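Local coordinates for protein ultraspiracle (Drosophila melanogaster, PDB 1HG4) that probably acts as a nuclear hormone receptor transcription factor, its ligand-binding domain here holding a phospholipid while locked in an inactive conformation, at residues D27-L33 and V56-F61; A51-V55 and L137-Y143; V64-R68 and Q265-P271; I90-A95 and L236-S240. All coordinates share one frame; numbering follows the deposited sequence.

Interaction 1 (D27-L33 and V56-F61); sequences DRALTFL and VNKQLF
Asn57 holds its CG anti to its own carbonyl carbon (chi1 -70°), which turns the carboxamide out from the helix to meet Phe32 and Leu33 in the loop. Phe61, with CG anti to the backbone N instead (chi1 -173°), lays its ring flat against Arg28 CB. The Asn57 amide grips the loop backbone through three bonds. Asn57 OD1 takes Leu33 N in the carbonyl plane, on a lone pair, at 2.9 Å, and Phe32 N from above that plane, also at 2.9 Å. On the other branch Asn57 ND2 donates to Leu33 O at 2.8 Å, almost straight (177°) and within the amide plane. Two donors on the oxygen and an acceptor at the nitrogen fix which way round the amide sits. A further bond is made by the backbone: Leu30 N reaches Asn57 O at 2.8 Å, on the opposite face from Phe61 N, so a helix carbonyl serves both its own helix and the loop. Arg28 CB stands over the middle of the Phe61 ring, 3.5 Å from its centroid, a CH-pi contact. At the exposed end the extended Lys58 chain runs alongside Asp27, and Lys58 NZ forms a salt bridge with Asp27 OD1 at 2.9 Å. Leu33 CD2 against Val56 CG1 (3.7 Å) and Phe32 CB against Leu60 CD1 (3.8 Å) add apolar packing. The asparagine grip fastens the loop after helix 11-24 to helix 46-68, whose Val56 lines the lipid pocket; Leu30 and Phe32 also touch helix 258-266, while Val56 and Leu60 face helix 78-100 at Leu93 and Trp89.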
# COMPACT_ATOMS: atom_id res chain seq x y z
N ASP A 27 -28.69 -9.58 25.06
CA ASP A 27 -29.82 -9.15 24.24
C ASP A 27 -29.68 -7.74 23.66
O ASP A 27 -30.63 -7.22 23.06
CB ASP A 27 -31.11 -9.24 25.06
CG ASP A 27 -31.55 -10.66 25.29
OD1 ASP A 27 -31.69 -11.40 24.29
OD2 ASP A 27 -31.75 -11.05 26.47
N ARG A 28 -28.52 -7.11 23.83
CA ARG A 28 -28.30 -5.77 23.30
C ARG A 28 -28.47 -5.80 21.78
O ARG A 28 -28.13 -6.78 21.12
CB ARG A 28 -26.90 -5.28 23.69
CG ARG A 28 -26.75 -4.92 25.16
CD ARG A 28 -25.35 -5.25 25.67
NE ARG A 28 -25.11 -4.78 27.04
CZ ARG A 28 -24.97 -3.51 27.38
NH1 ARG A 28 -25.03 -2.56 26.45
NH2 ARG A 28 -24.74 -3.17 28.65
N ALA A 29 -29.00 -4.72 21.22
CA ALA A 29 -29.23 -4.66 19.79
C ALA A 29 -29.12 -3.27 19.22
O ALA A 29 -29.38 -2.28 19.90
CB ALA A 29 -30.63 -5.22 19.48
N LEU A 30 -28.73 -3.22 17.95
CA LEU A 30 -28.62 -1.97 17.20
C LEU A 30 -29.94 -1.96 16.43
O LEU A 30 -30.14 -2.73 15.48
CB LEU A 30 -27.42 -2.05 16.24
CG LEU A 30 -27.02 -0.91 15.30
CD1 LEU A 30 -28.14 0.10 15.17
CD2 LEU A 30 -25.77 -0.25 15.82
N THR A 31 -30.87 -1.10 16.84
CA THR A 31 -32.17 -1.05 16.19
C THR A 31 -32.19 -0.27 14.87
O THR A 31 -32.54 0.91 14.83
CB THR A 31 -33.23 -0.45 17.15
OG1 THR A 31 -32.87 0.91 17.45
CG2 THR A 31 -33.28 -1.23 18.45
N PHE A 32 -31.82 -0.95 13.78
CA PHE A 32 -31.83 -0.33 12.47
C PHE A 32 -33.11 -0.76 11.72
O PHE A 32 -33.74 0.04 11.02
CB PHE A 32 -30.60 -0.76 11.67
CG PHE A 32 -30.52 -0.12 10.31
CD1 PHE A 32 -30.65 1.25 10.17
CD2 PHE A 32 -30.31 -0.88 9.17
CE1 PHE A 32 -30.58 1.85 8.91
CE2 PHE A 32 -30.24 -0.30 7.91
CZ PHE A 32 -30.38 1.07 7.78
N LEU A 33 -33.48 -2.03 11.86
CA LEU A 33 -34.68 -2.53 11.21
C LEU A 33 -35.84 -2.46 12.18
O LEU A 33 -35.67 -2.56 13.39
CB LEU A 33 -34.48 -3.98 10.77
CG LEU A 33 -33.64 -4.28 9.52
CD1 LEU A 33 -32.29 -3.66 9.65
CD2 LEU A 33 -33.52 -5.77 9.34
N VAL A 56 -32.04 -9.57 13.46
CA VAL A 56 -31.01 -8.84 12.74
C VAL A 56 -30.41 -7.71 13.57
O VAL A 56 -29.20 -7.52 13.54
CB VAL A 56 -31.57 -8.27 11.42
CG1 VAL A 56 -30.50 -7.51 10.67
CG2 VAL A 56 -32.10 -9.40 10.56
N ASN A 57 -31.24 -6.98 14.32
CA ASN A 57 -30.72 -5.88 15.14
C ASN A 57 -29.74 -6.37 16.21
O ASN A 57 -28.83 -5.64 16.60
CB ASN A 57 -31.86 -5.08 15.80
CG ASN A 57 -32.67 -4.26 14.78
OD1 ASN A 57 -32.16 -3.80 13.78
ND2 ASN A 57 -33.96 -4.07 15.07
N LYS A 58 -29.92 -7.60 16.68
CA LYS A 58 -29.02 -8.17 17.68
C LYS A 58 -27.71 -8.60 17.02
O LYS A 58 -26.63 -8.45 17.58
CB LYS A 58 -29.67 -9.37 18.39
CG LYS A 58 -30.83 -8.99 19.28
CD LYS A 58 -31.36 -10.17 20.09
CE LYS A 58 -32.55 -9.73 20.95
NZ LYS A 58 -33.10 -10.81 21.85
N GLN A 59 -27.81 -9.14 15.81
CA GLN A 59 -26.62 -9.56 15.09
C GLN A 59 -25.80 -8.34 14.68
O GLN A 59 -24.57 -8.42 14.58
CB GLN A 59 -27.00 -10.40 13.86
CG GLN A 59 -27.66 -11.72 14.24
CD GLN A 59 -27.90 -12.63 13.05
OE1 GLN A 59 -27.66 -12.24 11.90
NE2 GLN A 59 -28.37 -13.84 13.32
N LEU A 60 -26.49 -7.22 14.46
CA LEU A 60 -25.81 -5.98 14.08
C LEU A 60 -24.99 -5.48 15.26
O LEU A 60 -23.83 -5.07 15.10
CB LEU A 60 -26.82 -4.92 13.67
CG LEU A 60 -27.18 -4.82 12.19
CD1 LEU A 60 -28.27 -3.77 12.00
CD2 LEU A 60 -25.94 -4.46 11.37
N PHE A 61 -25.60 -5.49 16.45
CA PHE A 61 -24.91 -5.05 17.66
C PHE A 61 -23.65 -5.88 17.84
O PHE A 61 -22.57 -5.36 18.09
CB PHE A 61 -25.81 -5.23 18.89
CG PHE A 61 -25.22 -4.64 20.14
CD1 PHE A 61 -24.39 -5.40 20.96
CD2 PHE A 61 -25.47 -3.31 20.49
CE1 PHE A 61 -23.80 -4.84 22.10
CE2 PHE A 61 -24.89 -2.74 21.63
CZ PHE A 61 -24.05 -3.51 22.43

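Interaction 2 (A51-V55 and L137-Y143); sequences ALCQV and LNQSFSY. With LPP (2-(hexadecanoyloxy)-1-[(phosphonooxy)methyl]ethyl hexadecanoate), chain G.
Apolar packing carries most of this contact, led by Leu52 and Leu137, whose side chains cross at about a right angle. Leu52 CD1 comes to 3.2 Å from Leu137 CD2, a spacing tight enough that its exact value is doubtful, and the same CD2 meets Val55 CG1 at 3.9 Å. A CH-pi contact follows: Val55 CG2 sits 4.1 Å from the centroid of the Phe141 ring, straight over its centre (4° off the normal). With CG1 anti to the backbone N (chi1 164°), Val55 sends one branch to Leu137 and the other to this ring. Tyr143 is touched in two ways. Leu52 CD1 lies at the ring edge, 4.0 Å from Tyr143 CE2, and Leu52 CB is 3.5 Å from Tyr143 OH. LPP C35 lies over one face of the ring, toward the rim, and the nearest approach of the lipid is Tyr143 CD2 to LPP C36, 3.5 Å; Leu137 CG meets the end of the same acyl chain at LPP C44, 3.9 Å away. Losing the ring to an alanine at Tyr143 is likely to open a gap beside Leu52 and leave that stretch of acyl chain without the ring face it lies against. Helix 46-68 and the hairpin of strands 134-136 and 142-144 meet here through apolar side chains, without a hydrogen bond between the segments, a chemistry suited to a pocket wall lined for long hydrocarbon tails.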
# COMPACT_ATOMS: atom_id res chain seq x y z
N ALA A 51 -40.19 -9.70 14.32
CA ALA A 51 -39.40 -10.71 15.01
C ALA A 51 -38.09 -10.86 14.23
O ALA A 51 -37.01 -10.99 14.81
CB ALA A 51 -40.15 -12.04 15.07
N LEU A 52 -38.20 -10.83 12.90
CA LEU A 52 -37.04 -10.94 12.02
C LEU A 52 -36.15 -9.73 12.26
O LEU A 52 -34.94 -9.84 12.27
CB LEU A 52 -37.47 -10.98 10.55
CG LEU A 52 -36.32 -10.90 9.53
CD1 LEU A 52 -35.39 -12.08 9.72
CD2 LEU A 52 -36.88 -10.91 8.12
N CYS A 53 -36.79 -8.57 12.47
CA CYS A 53 -36.07 -7.33 12.72
C CYS A 53 -35.26 -7.42 14.01
O CYS A 53 -34.09 -7.03 14.04
CB CYS A 53 -37.05 -6.15 12.81
SG CYS A 53 -37.80 -5.57 11.25
N GLN A 54 -35.86 -7.94 15.06
CA GLN A 54 -35.15 -8.06 16.34
C GLN A 54 -33.92 -8.96 16.22
O GLN A 54 -32.89 -8.67 16.82
CB GLN A 54 -36.09 -8.60 17.42
CG GLN A 54 -35.70 -8.13 18.83
CD GLN A 54 -36.67 -8.60 19.90
OE1 GLN A 54 -37.90 -8.54 19.74
NE2 GLN A 54 -36.12 -9.06 21.03
N VAL A 55 -34.04 -10.04 15.46
CA VAL A 55 -32.92 -10.96 15.26
C VAL A 55 -31.75 -10.23 14.58
O VAL A 55 -30.62 -10.25 15.07
CB VAL A 55 -33.33 -12.16 14.38
CG1 VAL A 55 -32.09 -12.88 13.86
CG2 VAL A 55 -34.18 -13.13 15.19
N LEU A 137 -31.07 -18.45 10.32
CA LEU A 137 -30.50 -17.16 10.68
C LEU A 137 -29.66 -17.38 11.93
O LEU A 137 -28.71 -16.64 12.20
CB LEU A 137 -31.60 -16.13 10.97
CG LEU A 137 -32.17 -15.34 9.78
CD1 LEU A 137 -32.89 -16.26 8.83
CD2 LEU A 137 -33.10 -14.27 10.31
N ASN A 138 -30.05 -18.40 12.69
CA ASN A 138 -29.41 -18.80 13.94
C ASN A 138 -29.43 -20.31 13.92
O ASN A 138 -29.57 -20.92 12.86
CB ASN A 138 -30.27 -18.40 15.14
CG ASN A 138 -30.19 -16.94 15.47
OD1 ASN A 138 -31.05 -16.41 16.17
ND2 ASN A 138 -29.14 -16.28 14.99
N GLN A 139 -29.38 -20.91 15.11
CA GLN A 139 -29.46 -22.35 15.23
C GLN A 139 -30.90 -22.73 15.58
O GLN A 139 -31.30 -23.87 15.42
CB GLN A 139 -28.51 -22.86 16.32
N SER A 140 -31.67 -21.74 16.03
CA SER A 140 -33.06 -21.96 16.45
C SER A 140 -34.11 -20.99 15.86
O SER A 140 -35.18 -20.80 16.43
CB SER A 140 -33.13 -21.87 17.96
OG SER A 140 -32.56 -20.63 18.36
N PHE A 141 -33.80 -20.36 14.73
CA PHE A 141 -34.72 -19.44 14.08
C PHE A 141 -34.50 -19.70 12.59
O PHE A 141 -33.39 -19.52 12.10
CB PHE A 141 -34.37 -17.98 14.41
CG PHE A 141 -35.41 -17.00 13.94
CD1 PHE A 141 -36.53 -16.72 14.71
CD2 PHE A 141 -35.28 -16.38 12.70
CE1 PHE A 141 -37.52 -15.84 14.27
CE2 PHE A 141 -36.26 -15.49 12.24
CZ PHE A 141 -37.38 -15.23 13.02
N SER A 142 -35.54 -20.12 11.88
CA SER A 142 -35.37 -20.44 10.47
C SER A 142 -36.65 -20.35 9.68
O SER A 142 -37.74 -20.34 10.25
CB SER A 142 -34.82 -21.86 10.34
OG SER A 142 -35.62 -22.75 11.10
N TYR A 143 -36.51 -20.29 8.36
CA TYR A 143 -37.66 -20.20 7.49
C TYR A 143 -37.75 -21.33 6.50
O TYR A 143 -36.74 -21.79 5.97
CB TYR A 143 -37.64 -18.89 6.70
CG TYR A 143 -37.79 -17.66 7.55
CD1 TYR A 143 -38.95 -17.45 8.30
CD2 TYR A 143 -36.77 -16.73 7.64
CE1 TYR A 143 -39.08 -16.33 9.12
CE2 TYR A 143 -36.89 -15.60 8.44
CZ TYR A 143 -38.04 -15.41 9.19
OH TYR A 143 -38.13 -14.33 10.03
P1 LPP G . -49.77 -10.85 0.77
O2 LPP G . -49.73 -12.38 0.22
O3 LPP G . -51.32 -10.59 1.17
O4 LPP G . -49.15 -9.73 -0.39
O5 LPP G . -48.94 -10.82 2.19
C6 LPP G . -47.92 -11.79 2.35
C7 LPP G . -46.95 -11.35 3.43
C8 LPP G . -46.34 -12.60 4.08
O9 LPP G . -45.91 -10.59 2.83
O27 LPP G . -45.28 -12.24 4.93
C11 LPP G . -45.68 -9.39 3.44
O10 LPP G . -46.47 -8.77 4.15
C12 LPP G . -44.27 -8.91 3.11
C13 LPP G . -43.34 -9.33 4.24
C14 LPP G . -42.15 -8.39 4.31
C15 LPP G . -40.91 -9.15 3.90
C16 LPP G . -39.73 -8.71 4.75
C17 LPP G . -38.60 -9.70 4.56
C18 LPP G . -37.28 -8.95 4.50
C19 LPP G . -36.67 -9.13 3.12
C20 LPP G . -35.42 -9.99 3.23
C21 LPP G . -34.21 -9.24 2.67
C22 LPP G . -33.63 -8.31 3.73
C23 LPP G . -32.46 -8.97 4.43
C24 LPP G . -32.11 -8.15 5.66
C25 LPP G . -30.89 -8.74 6.36
C26 LPP G . -29.64 -7.95 6.01
C29 LPP G . -44.81 -13.31 5.61
O28 LPP G . -45.07 -14.49 5.38
C30 LPP G . -43.91 -12.80 6.74
C31 LPP G . -42.83 -13.84 7.07
C32 LPP G . -41.45 -13.31 6.67
C33 LPP G . -40.79 -14.30 5.70
C34 LPP G . -39.40 -13.81 5.34
C35 LPP G . -38.67 -14.88 4.53
C36 LPP G . -37.17 -14.76 4.76
C37 LPP G . -36.49 -14.20 3.51
C38 LPP G . -35.11 -14.82 3.34
C39 LPP G . -34.04 -13.77 3.61
C40 LPP G . -33.47 -13.98 5.01
C41 LPP G . -32.12 -13.30 5.13
C42 LPP G . -31.98 -12.78 6.55
C43 LPP G . -30.51 -12.50 6.85
C44 LPP G . -30.35 -12.18 8.34

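Interaction 3 (V64-R68 and Q265-P271); sequences VEYAR and QLEAPPP
The C-terminal end of helix 258-266, which by its place in the chain is probably the activation helix of nuclear receptors, is received here by a salt-bridged pair on helix 46-68, with Glu65 facing Gln265 and Arg68 facing Leu266. Arg68 grips Glu65 side-on: NE lies 3.1 Å from OE1, in the guanidinium plane, and NH2 lies 2.9 Å from OE2, on its syn lone pair. The anti lone pair of Glu65 OE2 takes Gln265 NE2 at 2.7 Å, nearly straight (170°), with carboxylate and amide almost coplanar (14° apart). Bends at chi2 and chi3 fold the Arg68 chain round to the helix end, where NH1 makes weak bonds to Leu266 O (2.8 Å) and Ala268 O (2.9 Å). The positive group thus meets the last helix carbonyl at Leu266 and the one at Ala268 in the turn beyond it, and the helix dipole would probably add to its hold. Pro270 CB packs 3.4 Å from Glu65 OE1, and Val64 CG1 meets Leu266 CD2 at 4.0 Å. Replacing Glu65 by an alanine is likely to leave Arg68 without its carboxylate partner, less firmly oriented and held mainly by weak carbonyl bonds, and to strip Gln265 NE2 of this acceptor. Gln265 NE2 also bonds Phe61 O, one turn back on helix 46-68; Leu266 leans on helix 78-100 at Leu78 and Gln81, and Pro271 touches Arg28 of the loop after helix 11-24.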
# COMPACT_ATOMS: atom_id res chain seq x y z
N VAL A 64 -20.75 -5.07 15.46
CA VAL A 64 -19.97 -3.90 15.85
C VAL A 64 -18.92 -4.29 16.90
O VAL A 64 -17.76 -3.89 16.79
CB VAL A 64 -20.89 -2.79 16.42
CG1 VAL A 64 -20.06 -1.67 17.02
CG2 VAL A 64 -21.77 -2.25 15.30
N GLU A 65 -19.31 -5.10 17.88
CA GLU A 65 -18.37 -5.52 18.92
C GLU A 65 -17.34 -6.47 18.33
O GLU A 65 -16.20 -6.52 18.79
CB GLU A 65 -19.11 -6.19 20.08
CG GLU A 65 -20.04 -5.23 20.84
CD GLU A 65 -19.38 -3.92 21.23
OE1 GLU A 65 -18.24 -3.93 21.74
OE2 GLU A 65 -20.02 -2.87 21.05
N TYR A 66 -17.75 -7.20 17.31
CA TYR A 66 -16.85 -8.12 16.61
C TYR A 66 -15.72 -7.32 15.97
O TYR A 66 -14.54 -7.62 16.18
CB TYR A 66 -17.63 -8.89 15.55
CG TYR A 66 -16.82 -9.36 14.37
CD1 TYR A 66 -15.88 -10.39 14.50
CD2 TYR A 66 -17.01 -8.80 13.10
CE1 TYR A 66 -15.16 -10.85 13.39
CE2 TYR A 66 -16.29 -9.25 11.99
CZ TYR A 66 -15.38 -10.27 12.14
OH TYR A 66 -14.73 -10.73 11.01
N ALA A 67 -16.08 -6.30 15.18
CA ALA A 67 -15.09 -5.45 14.52
C ALA A 67 -14.22 -4.73 15.55
O ALA A 67 -13.03 -4.53 15.35
CB ALA A 67 -15.80 -4.42 13.63
N ARG A 68 -14.82 -4.37 16.67
CA ARG A 68 -14.09 -3.68 17.71
C ARG A 68 -12.90 -4.50 18.23
O ARG A 68 -11.88 -3.94 18.62
CB ARG A 68 -15.03 -3.32 18.86
CG ARG A 68 -14.30 -2.88 20.10
CD ARG A 68 -14.84 -1.59 20.63
NE ARG A 68 -16.21 -1.69 21.12
CZ ARG A 68 -16.95 -0.62 21.38
NH1 ARG A 68 -16.44 0.59 21.19
NH2 ARG A 68 -18.20 -0.74 21.81
N GLN A 265 -22.42 3.42 18.78
CA GLN A 265 -22.03 2.23 19.54
C GLN A 265 -20.51 2.21 19.68
O GLN A 265 -19.99 1.86 20.74
CB GLN A 265 -22.50 0.94 18.87
CG GLN A 265 -22.39 -0.28 19.79
CD GLN A 265 -22.91 -1.56 19.17
OE1 GLN A 265 -23.90 -1.55 18.44
NE2 GLN A 265 -22.26 -2.68 19.47
N LEU A 266 -19.81 2.59 18.62
CA LEU A 266 -18.35 2.60 18.66
C LEU A 266 -17.83 3.57 19.72
O LEU A 266 -16.93 3.24 20.48
CB LEU A 266 -17.77 2.96 17.29
CG LEU A 266 -17.80 1.81 16.28
CD1 LEU A 266 -17.41 2.30 14.90
CD2 LEU A 266 -16.89 0.70 16.74
N GLU A 267 -18.41 4.77 19.77
CA GLU A 267 -17.99 5.79 20.74
C GLU A 267 -18.37 5.41 22.16
O GLU A 267 -18.02 6.10 23.10
CB GLU A 267 -18.60 7.15 20.40
CG GLU A 267 -18.07 7.76 19.11
CD GLU A 267 -18.73 9.09 18.78
OE1 GLU A 267 -19.98 9.13 18.68
OE2 GLU A 267 -18.01 10.10 18.61
N ALA A 268 -19.07 4.30 22.30
CA ALA A 268 -19.49 3.85 23.62
C ALA A 268 -18.64 2.66 24.04
O ALA A 268 -18.05 1.98 23.21
CB ALA A 268 -20.95 3.46 23.59
N PRO A 269 -18.58 2.39 25.35
CA PRO A 269 -17.79 1.27 25.84
C PRO A 269 -18.44 -0.04 25.44
O PRO A 269 -19.61 -0.07 25.06
CB PRO A 269 -17.81 1.46 27.35
CG PRO A 269 -19.18 1.99 27.57
CD PRO A 269 -19.31 3.03 26.47
N PRO A 270 -17.69 -1.14 25.49
CA PRO A 270 -18.29 -2.42 25.12
C PRO A 270 -19.17 -2.95 26.25
O PRO A 270 -19.09 -2.48 27.38
CB PRO A 270 -17.08 -3.30 24.85
CG PRO A 270 -16.04 -2.75 25.79
CD PRO A 270 -16.22 -1.26 25.62
N PRO A 271 -20.05 -3.91 25.95
CA PRO A 271 -20.89 -4.43 27.03
C PRO A 271 -20.03 -5.27 27.98
O PRO A 271 -18.84 -5.46 27.74
CB PRO A 271 -21.93 -5.26 26.28
CG PRO A 271 -21.20 -5.72 25.06
CD PRO A 271 -20.46 -4.47 24.65

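Interaction 4 (I90-A95 and L236-S240); sequences IELLIA and LRSIS
Leu236 pushes its two methyls against helix 90-95: CD2 lies 3.7 Å from Ile94 CG2 and CD1 packs on Ala95 CB, the Leu236 and Ile94 side chains sliding past each other in opposite directions. A helix turn on, Ile94 CD1 touches Ser240 CA. Ser240 has OG anti to its backbone N (chi1 170°), which brings the hydroxyl close in between Ile90 CG2 and Glu91 CG, 3.1 Å and 3.2 Å away. No direct hydrogen bond crosses the contact; instead one water joins the helices, taking the N-H of Glu91 at 2.7 Å and lying 3.1 Å from Ser240 OG. That N-H is available because helix 78-100 is kinked here, the nitrogens of Ile90 and Glu91 making no bond to the turn before. Glu91 reaches along the other helix as far as Arg237, yet Glu91 OE2 stops 5.4 Å short of Arg237 NE, so any attraction between the charges would act only at a distance. Outside this shell, Ile185 of helix 175-186 touches both Glu91 and Leu236, Ile239 leans on helix 154-171, and Leu93 packs on helix 46-68. The axes of the short segments 90-95 and 236-240 pass 9.2 Å apart, with 106° between their N-to-C directions. Such crossed, buried packing is characteristic of the layered helical sandwich of nuclear receptor ligand-binding domains, and the Ile90 side chain lies about 4 Å from the bound lipid.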
# COMPACT_ATOMS: atom_id res chain seq x y z
N ILE A 90 -24.27 -6.25 5.62
CA ILE A 90 -25.15 -7.22 4.97
C ILE A 90 -24.39 -8.48 4.54
O ILE A 90 -24.87 -9.59 4.76
CB ILE A 90 -25.86 -6.61 3.73
CG1 ILE A 90 -26.74 -5.45 4.17
CG2 ILE A 90 -26.73 -7.66 3.05
CD1 ILE A 90 -27.40 -4.73 3.03
N GLU A 91 -23.20 -8.32 3.95
CA GLU A 91 -22.43 -9.47 3.52
C GLU A 91 -21.99 -10.34 4.69
O GLU A 91 -21.89 -11.56 4.57
CB GLU A 91 -21.19 -9.04 2.73
CG GLU A 91 -21.51 -8.36 1.41
CD GLU A 91 -20.26 -7.97 0.65
OE1 GLU A 91 -19.56 -8.86 0.14
OE2 GLU A 91 -19.98 -6.76 0.58
N LEU A 92 -21.72 -9.71 5.83
CA LEU A 92 -21.30 -10.46 7.01
C LEU A 92 -22.47 -11.26 7.54
O LEU A 92 -22.31 -12.43 7.90
CB LEU A 92 -20.75 -9.52 8.09
CG LEU A 92 -19.41 -8.83 7.76
CD1 LEU A 92 -19.07 -7.81 8.85
CD2 LEU A 92 -18.29 -9.86 7.63
N LEU A 93 -23.66 -10.65 7.58
CA LEU A 93 -24.85 -11.36 8.07
C LEU A 93 -25.20 -12.53 7.16
O LEU A 93 -25.41 -13.64 7.64
CB LEU A 93 -26.05 -10.42 8.19
CG LEU A 93 -25.92 -9.29 9.21
CD1 LEU A 93 -27.27 -8.65 9.46
CD2 LEU A 93 -25.37 -9.83 10.50
N ILE A 94 -25.25 -12.28 5.85
CA ILE A 94 -25.59 -13.33 4.90
C ILE A 94 -24.59 -14.47 4.88
O ILE A 94 -24.97 -15.61 4.60
CB ILE A 94 -25.74 -12.74 3.48
CG1 ILE A 94 -26.96 -11.82 3.45
CG2 ILE A 94 -25.91 -13.87 2.45
CD1 ILE A 94 -27.17 -11.15 2.11
N ALA A 95 -23.33 -14.19 5.17
CA ALA A 95 -22.31 -15.24 5.20
C ALA A 95 -22.64 -16.17 6.38
O ALA A 95 -22.49 -17.39 6.29
CB ALA A 95 -20.91 -14.64 5.38
N LEU A 236 -21.49 -13.47 -2.95
CA LEU A 236 -21.96 -12.95 -1.68
C LEU A 236 -22.33 -11.48 -1.86
O LEU A 236 -23.39 -11.03 -1.41
CB LEU A 236 -20.88 -13.08 -0.61
CG LEU A 236 -21.33 -13.61 0.76
CD1 LEU A 236 -20.18 -13.47 1.75
CD2 LEU A 236 -22.56 -12.86 1.25
N ARG A 237 -21.47 -10.73 -2.54
CA ARG A 237 -21.72 -9.31 -2.77
C ARG A 237 -22.97 -9.07 -3.60
O ARG A 237 -23.79 -8.21 -3.28
CB ARG A 237 -20.53 -8.65 -3.48
CG ARG A 237 -20.72 -7.15 -3.64
CD ARG A 237 -19.57 -6.48 -4.36
NE ARG A 237 -19.84 -5.06 -4.56
CZ ARG A 237 -19.09 -4.23 -5.27
NH1 ARG A 237 -17.99 -4.67 -5.88
NH2 ARG A 237 -19.44 -2.95 -5.40
N SER A 238 -23.13 -9.83 -4.68
CA SER A 238 -24.29 -9.68 -5.54
C SER A 238 -25.60 -9.93 -4.79
O SER A 238 -26.54 -9.16 -4.89
CB SER A 238 -24.19 -10.63 -6.72
OG SER A 238 -25.24 -10.39 -7.63
N ILE A 239 -25.66 -11.03 -4.05
CA ILE A 239 -26.86 -11.38 -3.28
C ILE A 239 -27.12 -10.31 -2.23
O ILE A 239 -28.25 -9.88 -2.02
CB ILE A 239 -26.68 -12.75 -2.58
CG1 ILE A 239 -26.55 -13.86 -3.63
CG2 ILE A 239 -27.85 -13.02 -1.66
CD1 ILE A 239 -26.27 -15.22 -3.05
N SER A 240 -26.05 -9.88 -1.59
CA SER A 240 -26.10 -8.87 -0.55
C SER A 240 -26.68 -7.55 -1.07
O SER A 240 -27.42 -6.85 -0.35
CB SER A 240 -24.68 -8.69 0.01
OG SER A 240 -24.58 -7.56 0.87
O HOH W 1 -22.83 -5.90 2.82

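Helix 46-68 carries interactions 2, 1 and 3 in that order along its length, so one long helix meets in turn the hairpin, the loop after helix 11-24 and the end of helix 258-266. Interaction 1 sits between its neighbours, its centre about 12 Å from each, and touches both: Gln59 reaches Leu137, and Phe61 meets Gln265. Interaction 4 lies deepest, about 6 Å from the chain centre, and meets interaction 1 through Leu93. Along the chain it is nested within the loop closed by interaction 3. Lipid pocket and C-terminal helix are thereby tied to one scaffold, consistent with a receptor locked in an inactive conformation.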